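Putative transcriptional regulator (TetR/AcrR family) (Acinetobacter sp., PDB 3KNW) probably binds DNA through an N-terminal helix-turn-helix domain to regulate transcription, most likely as a dimer. Local coordinates at the interface of chains A and B. Sequence-based numbering; all coordinates share one arbitrary frame. Chains: chain A/B, Putative transcriptional regulator (TetR/AcrR family).

Contact 1: the interface of chains A and B. Residues chain A 171-172, 175-176, 179, 188, 192, 195, 199; chain B 168, 171-172.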
loop_
_atom_site.group_PDB
_atom_site.type_symbol
_atom_site.label_atom_id
_atom_site.label_comp_id
_atom_site.label_asym_id
_atom_site.label_seq_id
_atom_site.Cartn_x
_atom_site.Cartn_y
_atom_site.Cartn_z
ATOM N N GLN A 171 0.902 -3.082 -9.252
ATOM C CA GLN A 171 -0.059 -3.109 -8.177
ATOM C C GLN A 171 0.246 -4.225 -7.214
ATOM O O GLN A 171 0.213 -3.996 -6.039
ATOM C CB GLN A 171 -1.455 -3.288 -8.716
ATOM C CG GLN A 171 -2.026 -1.998 -9.253
ATOM C CD GLN A 171 -3.319 -2.172 -9.988
ATOM O OE1 GLN A 171 -3.764 -1.285 -10.674
ATOM N NE2 GLN A 171 -3.916 -3.306 -9.849
HETATM N N MSE A 172 0.558 -5.416 -7.708
HETATM C CA MSE A 172 0.895 -6.577 -6.878
HETATM C C MSE A 172 2.117 -6.358 -6.086
HETATM O O MSE A 172 2.149 -6.730 -4.914
HETATM C CB MSE A 172 1.055 -7.828 -7.717
HETATM C CG MSE A 172 1.572 -9.087 -6.964
HETATM SE SE MSE A 172 1.683 -10.525 -8.270
HETATM C CE MSE A 172 3.317 -10.084 -9.103
ATOM N N GLY A 175 1.289 -4.009 -3.122
ATOM C CA GLY A 175 0.506 -4.648 -2.097
ATOM C C GLY A 175 1.302 -5.689 -1.294
ATOM O O GLY A 175 1.083 -5.816 -0.071
ATOM N N ALA A 176 2.138 -6.470 -1.999
ATOM C CA ALA A 176 3.168 -7.271 -1.390
ATOM C C ALA A 176 4.139 -6.404 -0.475
ATOM O O ALA A 176 4.481 -6.807 0.625
ATOM C CB ALA A 176 3.989 -8.020 -2.499
ATOM N N LEU A 179 2.106 -5.643 2.781
ATOM C CA LEU A 179 1.984 -6.812 3.668
ATOM C C LEU A 179 3.299 -7.146 4.324
ATOM O O LEU A 179 3.349 -7.467 5.508
ATOM C CB LEU A 179 1.485 -8.061 2.921
ATOM C CG LEU A 179 0.016 -8.048 2.499
ATOM C CD1 LEU A 179 -0.423 -9.435 1.955
ATOM C CD2 LEU A 179 -0.927 -7.627 3.659
ATOM N N PRO A 188 5.728 -12.049 1.420
ATOM C CA PRO A 188 4.794 -11.667 0.303
ATOM C C PRO A 188 5.462 -11.199 -0.973
ATOM O O PRO A 188 4.943 -11.453 -2.065
ATOM C CB PRO A 188 3.947 -10.562 0.937
ATOM C CG PRO A 188 3.930 -10.867 2.376
ATOM C CD PRO A 188 5.280 -11.502 2.719
ATOM N N ALA A 192 5.418 -12.658 -4.864
ATOM C CA ALA A 192 5.271 -11.776 -6.027
ATOM C C ALA A 192 6.336 -12.061 -7.107
ATOM O O ALA A 192 6.026 -12.105 -8.307
ATOM C CB ALA A 192 5.439 -10.308 -5.592
ATOM N N SER A 195 5.537 -15.341 -8.706
ATOM C CA SER A 195 4.380 -15.099 -9.526
ATOM C C SER A 195 4.597 -14.279 -10.804
ATOM O O SER A 195 3.975 -14.584 -11.820
ATOM C CB SER A 195 3.290 -14.476 -8.656
ATOM O OG SER A 195 2.579 -15.559 -8.061
HETATM N N MSE A 199 3.363 -15.042 -14.906
HETATM C CA MSE A 199 2.702 -14.023 -15.698
HETATM C C MSE A 199 3.480 -13.664 -16.985
HETATM O O MSE A 199 2.877 -13.362 -17.983
HETATM C CB MSE A 199 2.495 -12.765 -14.860
HETATM C CG MSE A 199 1.595 -12.995 -13.678
HETATM SE SE MSE A 199 1.280 -11.404 -12.673
HETATM C CE MSE A 199 0.044 -12.192 -11.460
ATOM N N VAL B 168 -1.906 -13.327 -5.032
ATOM C CA VAL B 168 -1.833 -12.397 -6.124
ATOM C C VAL B 168 -3.072 -11.451 -6.175
ATOM O O VAL B 168 -2.939 -10.217 -6.319
ATOM C CB VAL B 168 -1.794 -13.099 -7.461
ATOM C CG1 VAL B 168 -2.061 -12.090 -8.579
ATOM C CG2 VAL B 168 -0.456 -13.860 -7.645
ATOM N N GLN B 171 -2.906 -8.996 -3.085
ATOM C CA GLN B 171 -1.900 -8.026 -3.206
ATOM C C GLN B 171 -2.250 -7.020 -4.291
ATOM O O GLN B 171 -2.021 -5.821 -4.099
ATOM C CB GLN B 171 -0.541 -8.665 -3.507
ATOM C CG GLN B 171 0.097 -9.407 -2.321
ATOM C CD GLN B 171 1.299 -10.235 -2.747
ATOM O OE1 GLN B 171 1.740 -10.177 -3.877
ATOM N NE2 GLN B 171 1.822 -10.994 -1.843
HETATM N N MSE B 172 -2.787 -7.494 -5.420
HETATM C CA MSE B 172 -3.155 -6.595 -6.546
HETATM C C MSE B 172 -4.129 -5.560 -6.045
HETATM O O MSE B 172 -3.952 -4.340 -6.273
HETATM C CB MSE B 172 -3.771 -7.382 -7.716
HETATM C CG MSE B 172 -3.949 -6.576 -9.016
HETATM SE SE MSE B 172 -4.433 -7.601 -10.491
HETATM C CE MSE B 172 -5.947 -8.396 -9.714
#
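B:Gln171 reaches from helix 162-183 of chain B into the groove between helices 162-183 and 187-200 of chain A, in the helical C-terminal domain through which TetR-family regulators dimerise. It buries 79 Å². Its chain runs extended beyond CG (chi2 169°), passing alongside the backbone of A:Ala176, with CG 3.6 Å from A:Ala176 N. The amide lies against the methyl of A:Ala176, B:Gln171 CD 3.5 Å from A:Ala176 CB. At the tip, NE2 donates a bent hydrogen bond of 3.2 Å to A:Pro188 O, in the first turn of helix 187-200. The donor stands above the plane of that carbonyl, and the bond is also tilted from the glutamine's own amide plane. OE1 is turned to the other side, 3.3 Å from A:Met172 CG. B:Val168, one turn earlier, wedges its two methyls among A:Met172, A:Ser195 and A:Met199. A:Met199 CE meets B:Val168 CG1 tip to tip at 3.6 Å, the selenomethionine chain being extended beyond CG. CG2 faces A:Ser195, 3.5 Å from the hydroxyl OG. A:Met172, also selenomethionine, leaves with CG anti to the backbone N (chi1 173°) and runs straight on to SE, which crosses B:Val168 obliquely, 4.0 Å from its CG2; only the terminal CE bends away.

Contact 2: the interface of chains A and B. Residues chain A 133, 136-137, 140; chain B 179, 183.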
loop_
_atom_site.group_PDB
_atom_site.type_symbol
_atom_site.label_atom_id
_atom_site.label_comp_id
_atom_site.label_asym_id
_atom_site.label_seq_id
_atom_site.Cartn_x
_atom_site.Cartn_y
_atom_site.Cartn_z
ATOM N N ASN A 133 2.074 11.520 -8.177
ATOM C CA ASN A 133 1.214 10.887 -9.174
ATOM C C ASN A 133 1.829 10.717 -10.522
ATOM O O ASN A 133 1.626 9.710 -11.159
ATOM C CB ASN A 133 0.025 11.775 -9.466
ATOM C CG ASN A 133 -1.189 11.273 -8.871
ATOM O OD1 ASN A 133 -1.246 11.019 -7.642
ATOM N ND2 ASN A 133 -2.212 11.087 -9.714
ATOM N N VAL A 136 4.675 8.145 -10.550
ATOM C CA VAL A 136 4.215 6.775 -10.551
ATOM C C VAL A 136 3.681 6.457 -11.928
ATOM O O VAL A 136 3.935 5.368 -12.440
ATOM C CB VAL A 136 3.135 6.515 -9.487
ATOM C CG1 VAL A 136 2.564 5.191 -9.680
ATOM C CG2 VAL A 136 3.713 6.620 -8.132
ATOM N N LYS A 137 2.947 7.380 -12.528
ATOM C CA LYS A 137 2.469 7.147 -13.917
ATOM C C LYS A 137 3.629 6.928 -14.913
ATOM O O LYS A 137 3.539 6.127 -15.819
ATOM C CB LYS A 137 1.618 8.307 -14.422
ATOM C CG LYS A 137 0.288 8.518 -13.749
ATOM C CD LYS A 137 -0.750 7.473 -14.104
ATOM C CE LYS A 137 -2.188 8.106 -14.126
ATOM N NZ LYS A 137 -2.426 9.180 -13.033
ATOM N N ILE A 140 5.100 3.269 -14.361
ATOM C CA ILE A 140 4.286 2.192 -14.944
ATOM C C ILE A 140 4.506 2.169 -16.477
ATOM O O ILE A 140 4.563 1.123 -17.091
ATOM C CB ILE A 140 2.801 2.359 -14.559
ATOM C CG1 ILE A 140 2.635 2.109 -13.034
ATOM C CG2 ILE A 140 1.927 1.437 -15.348
ATOM C CD1 ILE A 140 1.170 2.400 -12.485
ATOM N N LEU B 179 -3.031 3.111 -4.932
ATOM C CA LEU B 179 -2.924 4.060 -6.062
ATOM C C LEU B 179 -4.224 4.795 -6.253
ATOM O O LEU B 179 -4.189 5.953 -6.559
ATOM C CB LEU B 179 -2.566 3.343 -7.377
ATOM C CG LEU B 179 -1.146 2.830 -7.543
ATOM C CD1 LEU B 179 -1.006 2.108 -8.876
ATOM C CD2 LEU B 179 -0.089 3.978 -7.455
ATOM N N TYR B 183 -4.227 8.890 -6.348
ATOM C CA TYR B 183 -4.704 9.480 -7.585
ATOM C C TYR B 183 -6.005 10.282 -7.389
ATOM O O TYR B 183 -6.401 11.047 -8.270
ATOM C CB TYR B 183 -5.071 8.369 -8.571
ATOM C CG TYR B 183 -3.930 7.631 -9.235
ATOM C CD1 TYR B 183 -2.618 7.835 -8.870
ATOM C CD2 TYR B 183 -4.182 6.702 -10.250
ATOM C CE1 TYR B 183 -1.581 7.132 -9.513
ATOM C CE2 TYR B 183 -3.161 6.032 -10.882
ATOM C CZ TYR B 183 -1.881 6.237 -10.497
ATOM O OH TYR B 183 -0.872 5.571 -11.096
#
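Helix 126-153 of chain A meets the C-terminal end of helix 162-183 of chain B, where B:Tyr183 lies against A:Asn133, A:Val136, A:Lys137 and A:Ile140. The tyrosine buries 76 Å², far more than any other residue of the patch. A:Lys137 comes over one face of its ring: NZ, the side-chain amine, stands above the centre, 3.9 Å from the ring centroid, in a cation-pi contact. The lysine reaches it by a folded path, bent at chi2 (-72°) and again further out, which brings CD to 3.6 Å from B:Tyr183 OH and carries the amine back over the ring. The opposite face rests on CB of B:Leu179, one turn earlier in the same helix, so that the ring is layered between its own chain and the partner's lysine. A:Asn133 comes over the same face as the lysine, nearer the backbone end of the ring, with ND2 3.4 Å from B:Tyr183 CD1; amide and ring planes are inclined by 57°, neither stacked nor perpendicular. At the far end the phenol OH points between aliphatic groups, 3.7 Å from A:Val136 CG1 and 4.0 Å from A:Ile140 CD1. That same CG1, anti to the backbone N (chi1 171°), also packs on B:Leu179 CD2 at 3.7 Å, extending the apolar surface beneath the ring. The patch sits on the flank of the helical C-terminal domain, where the last turn of the partner's helix 162-183 rests along the long helix 126-153.

Contact 3: the interface of chains A and B. Residues chain A 115, 118, 174-175, 178; chain B 114-115, 118, 174-175, 178.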
loop_
_atom_site.group_PDB
_atom_site.type_symbol
_atom_site.label_atom_id
_atom_site.label_comp_id
_atom_site.label_asym_id
_atom_site.label_seq_id
_atom_site.Cartn_x
_atom_site.Cartn_y
_atom_site.Cartn_z
ATOM N N VAL A 115 3.530 4.268 0.412
ATOM C CA VAL A 115 2.611 3.807 1.441
ATOM C C VAL A 115 2.383 4.915 2.440
ATOM O O VAL A 115 1.233 5.234 2.804
ATOM C CB VAL A 115 3.173 2.611 2.200
ATOM C CG1 VAL A 115 2.502 2.473 3.591
ATOM C CG2 VAL A 115 3.042 1.331 1.364
ATOM N N ALA A 118 0.558 7.866 0.595
ATOM C CA ALA A 118 -0.855 7.451 0.368
ATOM C C ALA A 118 -1.646 7.597 1.672
ATOM O O ALA A 118 -2.734 8.164 1.705
ATOM C CB ALA A 118 -0.942 5.972 -0.146
ATOM N N LEU A 174 3.311 -3.331 -4.959
ATOM C CA LEU A 174 2.958 -2.406 -3.879
ATOM C C LEU A 174 2.174 -3.097 -2.766
ATOM O O LEU A 174 2.397 -2.859 -1.592
ATOM C CB LEU A 174 2.111 -1.308 -4.404
ATOM C CG LEU A 174 2.801 -0.257 -5.260
ATOM C CD1 LEU A 174 1.725 0.613 -5.882
ATOM C CD2 LEU A 174 3.753 0.552 -4.472
ATOM N N GLY A 175 1.289 -4.009 -3.122
ATOM C CA GLY A 175 0.506 -4.648 -2.097
ATOM C C GLY A 175 1.302 -5.689 -1.294
ATOM O O GLY A 175 1.083 -5.816 -0.071
ATOM N N LEU A 178 3.410 -3.581 1.084
ATOM C CA LEU A 178 2.544 -3.247 2.216
ATOM C C LEU A 178 2.406 -4.424 3.244
ATOM O O LEU A 178 2.556 -4.201 4.435
ATOM C CB LEU A 178 1.172 -2.905 1.652
ATOM C CG LEU A 178 0.207 -2.005 2.356
ATOM C CD1 LEU A 178 -0.831 -1.465 1.368
ATOM C CD2 LEU A 178 -0.444 -2.820 3.335
ATOM N N ILE B 114 -5.626 -0.901 6.221
ATOM C CA ILE B 114 -4.375 -1.673 6.088
ATOM C C ILE B 114 -3.228 -0.700 5.731
ATOM O O ILE B 114 -2.144 -0.803 6.284
ATOM C CB ILE B 114 -4.473 -2.846 5.098
ATOM C CG1 ILE B 114 -5.430 -3.894 5.620
ATOM C CG2 ILE B 114 -3.131 -3.568 4.943
ATOM C CD1 ILE B 114 -5.299 -5.203 4.888
ATOM N N VAL B 115 -3.499 0.274 4.863
ATOM C CA VAL B 115 -2.506 1.304 4.524
ATOM C C VAL B 115 -2.035 2.094 5.728
ATOM O O VAL B 115 -0.819 2.173 5.997
ATOM C CB VAL B 115 -3.026 2.285 3.434
ATOM C CG1 VAL B 115 -1.988 3.381 3.159
ATOM C CG2 VAL B 115 -3.389 1.530 2.133
ATOM N N ALA B 118 -0.250 -0.281 8.072
ATOM C CA ALA B 118 1.057 -0.555 7.476
ATOM C C ALA B 118 1.954 0.709 7.572
ATOM O O ALA B 118 3.133 0.627 7.918
ATOM C CB ALA B 118 0.923 -1.052 6.021
ATOM N N LEU B 174 -4.779 -4.466 -2.915
ATOM C CA LEU B 174 -4.160 -3.496 -1.955
ATOM C C LEU B 174 -3.358 -2.499 -2.702
ATOM O O LEU B 174 -3.407 -1.329 -2.452
ATOM C CB LEU B 174 -3.228 -4.182 -0.997
ATOM C CG LEU B 174 -3.818 -5.089 0.074
ATOM C CD1 LEU B 174 -2.702 -5.675 0.955
ATOM C CD2 LEU B 174 -4.845 -4.347 0.940
ATOM N N GLY B 175 -2.660 -2.918 -3.709
ATOM C CA GLY B 175 -1.910 -1.923 -4.510
ATOM C C GLY B 175 -2.775 -0.984 -5.341
ATOM O O GLY B 175 -2.527 0.253 -5.336
ATOM N N LEU B 178 -4.171 1.509 -3.035
ATOM C CA LEU B 178 -3.212 2.541 -2.621
ATOM C C LEU B 178 -3.151 3.565 -3.701
ATOM O O LEU B 178 -3.161 4.751 -3.448
ATOM C CB LEU B 178 -1.789 1.938 -2.463
ATOM C CG LEU B 178 -1.001 2.243 -1.196
ATOM C CD1 LEU B 178 -1.924 2.186 -0.012
ATOM C CD2 LEU B 178 0.097 1.248 -1.023
#
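Helix 162-183 of each chain and the short helix containing residue 115 (111-119 in chain A, 113-118 in chain B) meet around the two-fold axis of the pair, in the C-terminal domains that TetR-family proteins use to dimerise. A:Leu178 and B:Leu178 face each other here, A:Leu178 CD1 lying 3.7 Å from B:Leu178 CD2. The two side chains are not twisted alike. A:Leu178 has CG roughly anti to the backbone N (chi1 -154°) and buries 91 Å² as it pushes its fork toward the short helix of chain B. Its CD2 is set on the methyl of B:Ala118, 3.5 Å from CB, and also comes up against CG2 of B:Ile114, whose side chain it crosses at about a right angle. The other branch, CD1, turns to B:Val115 CG2 at 4.0 Å. B:Leu178 buries 52 Å² and plays the reciprocal part less deeply: CD2 touches A:Val115 CG2 at 3.8 Å, while CG and CD1 lie over the methyl of A:Ala118, CG 3.9 Å from CB. The valines approach one another too, with B:Val115 CG1 3.7 Å from the backbone oxygen A:Val115 O. One turn earlier on the long helices, the bare CA of A:Gly175 receives B:Leu174 CB at 3.9 Å, and B:Gly175 CA receives A:Leu174 CB in return at 4.1 Å. With no side chain on either glycine, the two backbones come close.

Helix 162-183 of chain B takes part in all three patches. Measured between the centres of their C-alpha atoms, contacts 1 and 3, which share A:Gly175, are about 11 Å apart, contacts 2 and 3 about 13 Å, and contacts 1 and 2 about 17 Å. Contacts 1 and 3 lie close to the two-fold axis, contact 2 farther out, and each has its twin with the chains exchanged. Along the chain B helix the partner surface changes from helices 162-183 and 187-200 of chain A to the short helix 111-119 together with helix 162-183, then helix 126-153. Together they form one continuous interface, consistent with the dimer typical of TetR-family regulators, which would fix the spacing of the two DNA-binding domains.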